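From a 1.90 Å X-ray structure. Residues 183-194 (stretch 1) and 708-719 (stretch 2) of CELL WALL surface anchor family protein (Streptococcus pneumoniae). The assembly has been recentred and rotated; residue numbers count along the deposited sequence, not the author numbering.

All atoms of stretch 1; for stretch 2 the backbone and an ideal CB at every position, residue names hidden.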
# COMPACT_ATOMS: atom_id res chain seq x y z
N VAL A 183 -1.41 7.57 8.56
CA VAL A 183 -1.77 8.97 8.33
C VAL A 183 -1.13 9.87 9.39
O VAL A 183 -1.27 9.61 10.60
CB VAL A 183 -3.30 9.15 8.32
CG1 VAL A 183 -3.67 10.58 7.96
CG2 VAL A 183 -3.95 8.14 7.31
N ILE A 184 -0.47 10.94 8.96
CA ILE A 184 0.04 11.95 9.85
C ILE A 184 -0.36 13.34 9.40
O ILE A 184 -0.84 13.52 8.26
CB ILE A 184 1.60 11.87 9.95
CG1 ILE A 184 2.24 11.97 8.55
CG2 ILE A 184 1.96 10.68 10.70
CD1 ILE A 184 3.78 12.10 8.55
N PRO A 185 -0.21 14.34 10.29
CA PRO A 185 -0.69 15.68 9.90
C PRO A 185 0.04 16.15 8.64
O PRO A 185 -0.53 16.87 7.87
CB PRO A 185 -0.28 16.56 11.10
CG PRO A 185 -0.43 15.64 12.27
CD PRO A 185 0.22 14.31 11.70
N GLU A 186 1.29 15.73 8.42
CA GLU A 186 2.07 16.16 7.27
C GLU A 186 1.84 15.34 6.00
O GLU A 186 2.40 15.65 4.93
CB GLU A 186 3.55 16.18 7.64
CG GLU A 186 3.90 17.18 8.68
CD GLU A 186 3.62 16.68 10.12
OE1 GLU A 186 3.38 15.48 10.34
OE2 GLU A 186 3.66 17.53 11.04
N GLY A 187 1.03 14.28 6.08
CA GLY A 187 0.80 13.44 4.89
C GLY A 187 0.65 12.00 5.30
O GLY A 187 -0.24 11.68 6.06
N THR A 188 1.51 11.12 4.79
CA THR A 188 1.46 9.73 5.23
C THR A 188 2.91 9.20 5.30
O THR A 188 3.82 9.77 4.69
CB THR A 188 0.70 8.87 4.21
OG1 THR A 188 1.53 8.74 3.05
CG2 THR A 188 -0.68 9.48 3.80
N LEU A 189 3.13 8.14 6.06
CA LEU A 189 4.41 7.47 6.03
C LEU A 189 4.11 5.98 6.10
O LEU A 189 2.97 5.59 6.46
CB LEU A 189 5.40 7.96 7.12
CG LEU A 189 4.93 7.93 8.58
CD1 LEU A 189 4.90 6.47 9.06
CD2 LEU A 189 5.82 8.74 9.54
N SER A 190 5.11 5.16 5.73
CA SER A 190 4.89 3.71 5.70
C SER A 190 6.19 2.97 5.83
O SER A 190 7.22 3.44 5.38
CB SER A 190 4.10 3.25 4.46
OG SER A 190 4.94 3.19 3.30
N LYS A 191 6.13 1.80 6.44
CA LYS A 191 7.27 0.90 6.57
C LYS A 191 6.78 -0.53 6.57
O LYS A 191 5.80 -0.89 7.27
CB LYS A 191 8.00 1.16 7.88
CG LYS A 191 9.31 0.31 7.91
CD LYS A 191 10.27 0.83 8.97
CE LYS A 191 11.40 -0.17 9.07
NZ LYS A 191 12.16 0.12 10.30
N ARG A 192 7.40 -1.39 5.76
CA ARG A 192 6.98 -2.81 5.74
C ARG A 192 8.09 -3.69 5.18
O ARG A 192 9.01 -3.21 4.54
CB ARG A 192 5.70 -2.98 4.89
CG ARG A 192 5.89 -2.66 3.40
CD ARG A 192 4.78 -3.24 2.57
NE ARG A 192 4.96 -2.81 1.17
CZ ARG A 192 4.42 -3.40 0.11
NH1 ARG A 192 3.61 -4.42 0.31
NH2 ARG A 192 4.67 -2.97 -1.13
N ILE A 193 7.99 -4.98 5.42
CA ILE A 193 8.73 -5.96 4.62
C ILE A 193 7.87 -6.04 3.36
O ILE A 193 6.66 -6.30 3.46
CB ILE A 193 8.85 -7.32 5.37
CG1 ILE A 193 9.77 -7.21 6.60
CG2 ILE A 193 9.41 -8.42 4.43
CD1 ILE A 193 9.48 -8.28 7.65
N TYR A 194 8.44 -5.77 2.18
CA TYR A 194 7.64 -5.88 0.94
C TYR A 194 7.97 -7.12 0.10
O TYR A 194 7.29 -7.44 -0.89
CB TYR A 194 7.78 -4.64 0.06
CG TYR A 194 9.12 -4.54 -0.65
CD1 TYR A 194 10.27 -4.17 0.02
CD2 TYR A 194 9.20 -4.81 -2.01
CE1 TYR A 194 11.48 -4.07 -0.64
CE2 TYR A 194 10.37 -4.74 -2.70
CZ TYR A 194 11.50 -4.36 -2.01
OH TYR A 194 12.66 -4.28 -2.72
N UNK A 708 11.81 19.22 17.24
CA UNK A 708 11.03 18.40 18.15
C UNK A 708 9.74 17.86 17.59
O UNK A 708 8.93 17.36 18.38
CB UNK A 708 10.71 19.21 19.41
N UNK A 709 9.48 18.03 16.30
CA UNK A 709 8.35 17.38 15.64
C UNK A 709 8.85 16.13 14.98
O UNK A 709 9.59 16.20 14.01
CB UNK A 709 7.68 18.30 14.62
N UNK A 710 8.47 14.98 15.55
CA UNK A 710 8.96 13.69 15.19
C UNK A 710 7.73 12.81 15.01
O UNK A 710 6.82 12.76 15.86
CB UNK A 710 9.93 13.14 16.24
N UNK A 711 7.70 12.11 13.89
CA UNK A 711 6.67 11.12 13.64
C UNK A 711 7.30 9.71 13.49
O UNK A 711 8.19 9.55 12.68
CB UNK A 711 5.88 11.50 12.39
N UNK A 712 6.79 8.72 14.22
CA UNK A 712 7.22 7.33 14.15
C UNK A 712 6.65 6.58 12.94
O UNK A 712 5.49 6.70 12.61
CB UNK A 712 6.82 6.61 15.44
N UNK A 713 7.50 5.77 12.33
CA UNK A 713 7.09 4.73 11.39
C UNK A 713 6.70 3.45 12.16
O UNK A 713 7.29 3.13 13.21
CB UNK A 713 8.21 4.44 10.39
N UNK A 714 5.79 2.65 11.60
CA UNK A 714 5.51 1.38 12.27
C UNK A 714 6.62 0.33 11.97
O UNK A 714 7.37 0.57 11.03
CB UNK A 714 4.14 0.85 11.83
N UNK A 715 6.77 -0.75 12.74
CA UNK A 715 7.97 -1.61 12.67
C UNK A 715 7.69 -3.13 12.47
O UNK A 715 7.04 -3.74 13.31
CB UNK A 715 8.78 -1.43 13.96
N UNK A 716 8.21 -3.75 11.39
CA UNK A 716 8.13 -5.19 11.13
C UNK A 716 9.05 -6.00 12.05
O UNK A 716 9.95 -5.44 12.69
CB UNK A 716 8.48 -5.47 9.67
N UNK A 717 8.82 -7.31 12.07
CA UNK A 717 9.59 -8.21 12.93
C UNK A 717 9.95 -9.45 12.13
O UNK A 717 9.16 -9.85 11.27
CB UNK A 717 8.81 -8.58 14.19
N UNK A 718 11.10 -10.07 12.43
CA UNK A 718 11.47 -11.31 11.76
C UNK A 718 12.05 -12.24 12.81
O UNK A 718 12.58 -11.77 13.85
CB UNK A 718 12.46 -11.06 10.62
N UNK A 719 11.93 -13.55 12.56
CA UNK A 719 12.55 -14.53 13.43
C UNK A 719 13.03 -15.74 12.65
O UNK A 719 12.77 -15.86 11.44
CB UNK A 719 11.57 -14.96 14.52

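Stretch 1 enters as a strand, makes a type I turn from Ile184 to Gly187 and leaves as a second strand; stretch 2 runs alongside it, and no backbone hydrogen bond joins the two. Position 708 has nothing of stretch 1 within 5.5 Å of its ideal CB, so this contact sets no preference there; the residue is Asn708.

At 709 the CB points toward stretch 1, but its nearest visible neighbour, Glu186 OE2, is 5.4 Å away. Small or medium side chains, polar or not, would fit. It is Thr709, whose CG2 comes to 4.1 Å from Glu186 OE2. Position 710 is out of reach and leaves the choice open; it is Val710.

Position 711 is far more telling. Its CB faces stretch 1, with the ideal CB 4.0 Å from Leu189 CD2 and 4.3 Å from Ile184 CG2, while the carboxylate of Glu186 lies beyond, its OE1 5.1 Å from that CB. An apolar stem with a positively charged end suits this setting, so lysine or arginine would be the natural candidates. The deposited Arg711 pairs with Glu186 through two hydrogen bonds of a salt bridge: NE to Glu186 OE1 at 2.8 Å, nearly linear at 176°, and NH2 to Glu186 OE2, also at 2.8 Å but more bent. The chain thus presents a guanidinium edge to the carboxylate, while Arg711 CG packs 4.0 Å from Ile184 CD1.

At 712 the CB points away and finds no neighbour, so many residues could serve; it is Asp712, with its carboxylate hydrogen-bonded elsewhere in the structure.

The CB of 713 turns back toward stretch 1, its ideal position 4.1 Å from both Leu189 CD1 and Lys191 CB. A large apolar group, aliphatic or aromatic, could cover these carbons. Phe713 lays one ring face against Leu189, whose CD1 is 4.1 Å from the ring centroid in a CH-pi contact; the ring edge meets Ser190 O, 3.3 Å from Phe713 CE2.

Position 714 points sideways, and its phi of -78° is compatible with proline, though not exclusive to it. A compact apolar residue would suit; Pro714 places CD 3.9 Å from Leu189 CD1. Pro714 O is 3.3 Å from Lys191 CB and has no hydrogen-bond partner in the model.

Although the CB of 715 points away, Lys191 NZ lies 5.2 Å from it, so a longer side chain could bend back. Ile715 does so, bringing CD1 to 4.0 Å from Lys191 NZ.

At 716 phi is -73°, and the ideal CB sits 3.6 Å from Ile193 CD1, favouring a compact apolar group, proline included. Pro716 packs CB against Ile193 CD1 at 3.7 Å and sets CG 3.8 Å from Arg192 CA.

Position 717 points away and is unconstrained here; Lys717 donates from NZ to Ile715 O at 2.8 Å. At 718 the CB faces Ile193 CD1 across 5.0 Å, room for a branched aliphatic chain, and Ile718 narrows it with CG2 3.6 Å from Ile193 CD1. Position 719 is out of reach; it is Arg719.

Stretch 2, residues 708-719: NTVRDFPIPKIR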
# COMPACT_ATOMS: atom_id res chain seq x y z
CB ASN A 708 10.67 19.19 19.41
CG ASN A 708 11.89 19.51 20.25
OD1 ASN A 708 11.99 20.60 20.82
ND2 ASN A 708 12.84 18.59 20.32
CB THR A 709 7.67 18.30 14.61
OG1 THR A 709 7.25 19.45 15.33
CG2 THR A 709 6.46 17.63 14.01
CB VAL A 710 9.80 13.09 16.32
CG1 VAL A 710 10.65 12.01 15.73
CG2 VAL A 710 10.71 14.14 16.84
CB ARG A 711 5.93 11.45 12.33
CG ARG A 711 5.53 12.94 12.10
CD ARG A 711 4.64 13.37 13.23
NE ARG A 711 4.01 14.66 12.99
CZ ARG A 711 3.68 15.50 13.95
NH1 ARG A 711 3.96 15.19 15.22
NH2 ARG A 711 3.09 16.66 13.67
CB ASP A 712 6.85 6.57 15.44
CG ASP A 712 7.73 6.98 16.60
OD1 ASP A 712 8.91 6.58 16.54
OD2 ASP A 712 7.30 7.76 17.49
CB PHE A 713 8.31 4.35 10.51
CG PHE A 713 8.62 5.35 9.43
CD1 PHE A 713 9.41 6.46 9.69
CD2 PHE A 713 8.24 5.07 8.12
CE1 PHE A 713 9.71 7.36 8.64
CE2 PHE A 713 8.53 5.93 7.08
CZ PHE A 713 9.28 7.07 7.35
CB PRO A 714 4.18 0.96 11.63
CG PRO A 714 4.23 1.54 10.25
CD PRO A 714 4.98 2.85 10.37
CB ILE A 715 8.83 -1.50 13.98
CG1 ILE A 715 8.98 -0.05 14.45
CG2 ILE A 715 10.21 -2.07 13.75
CD1 ILE A 715 9.93 0.67 13.56
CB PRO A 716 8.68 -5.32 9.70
CG PRO A 716 8.45 -3.92 9.09
CD PRO A 716 8.88 -3.06 10.25
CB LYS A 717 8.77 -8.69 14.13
CG LYS A 717 8.51 -7.59 15.14
CD LYS A 717 7.15 -6.96 14.96
CE LYS A 717 6.83 -6.09 16.18
NZ LYS A 717 7.26 -4.65 15.93
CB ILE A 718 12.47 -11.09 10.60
CG1 ILE A 718 13.77 -10.46 11.12
CG2 ILE A 718 11.80 -10.25 9.48
CD1 ILE A 718 14.88 -10.37 10.10
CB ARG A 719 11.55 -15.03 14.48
CG ARG A 719 10.36 -15.71 13.81
CD ARG A 719 9.58 -16.48 14.83
NE ARG A 719 8.36 -17.07 14.29
CZ ARG A 719 7.60 -17.89 15.01
NH1 ARG A 719 7.97 -18.17 16.24
NH2 ARG A 719 6.50 -18.41 14.48
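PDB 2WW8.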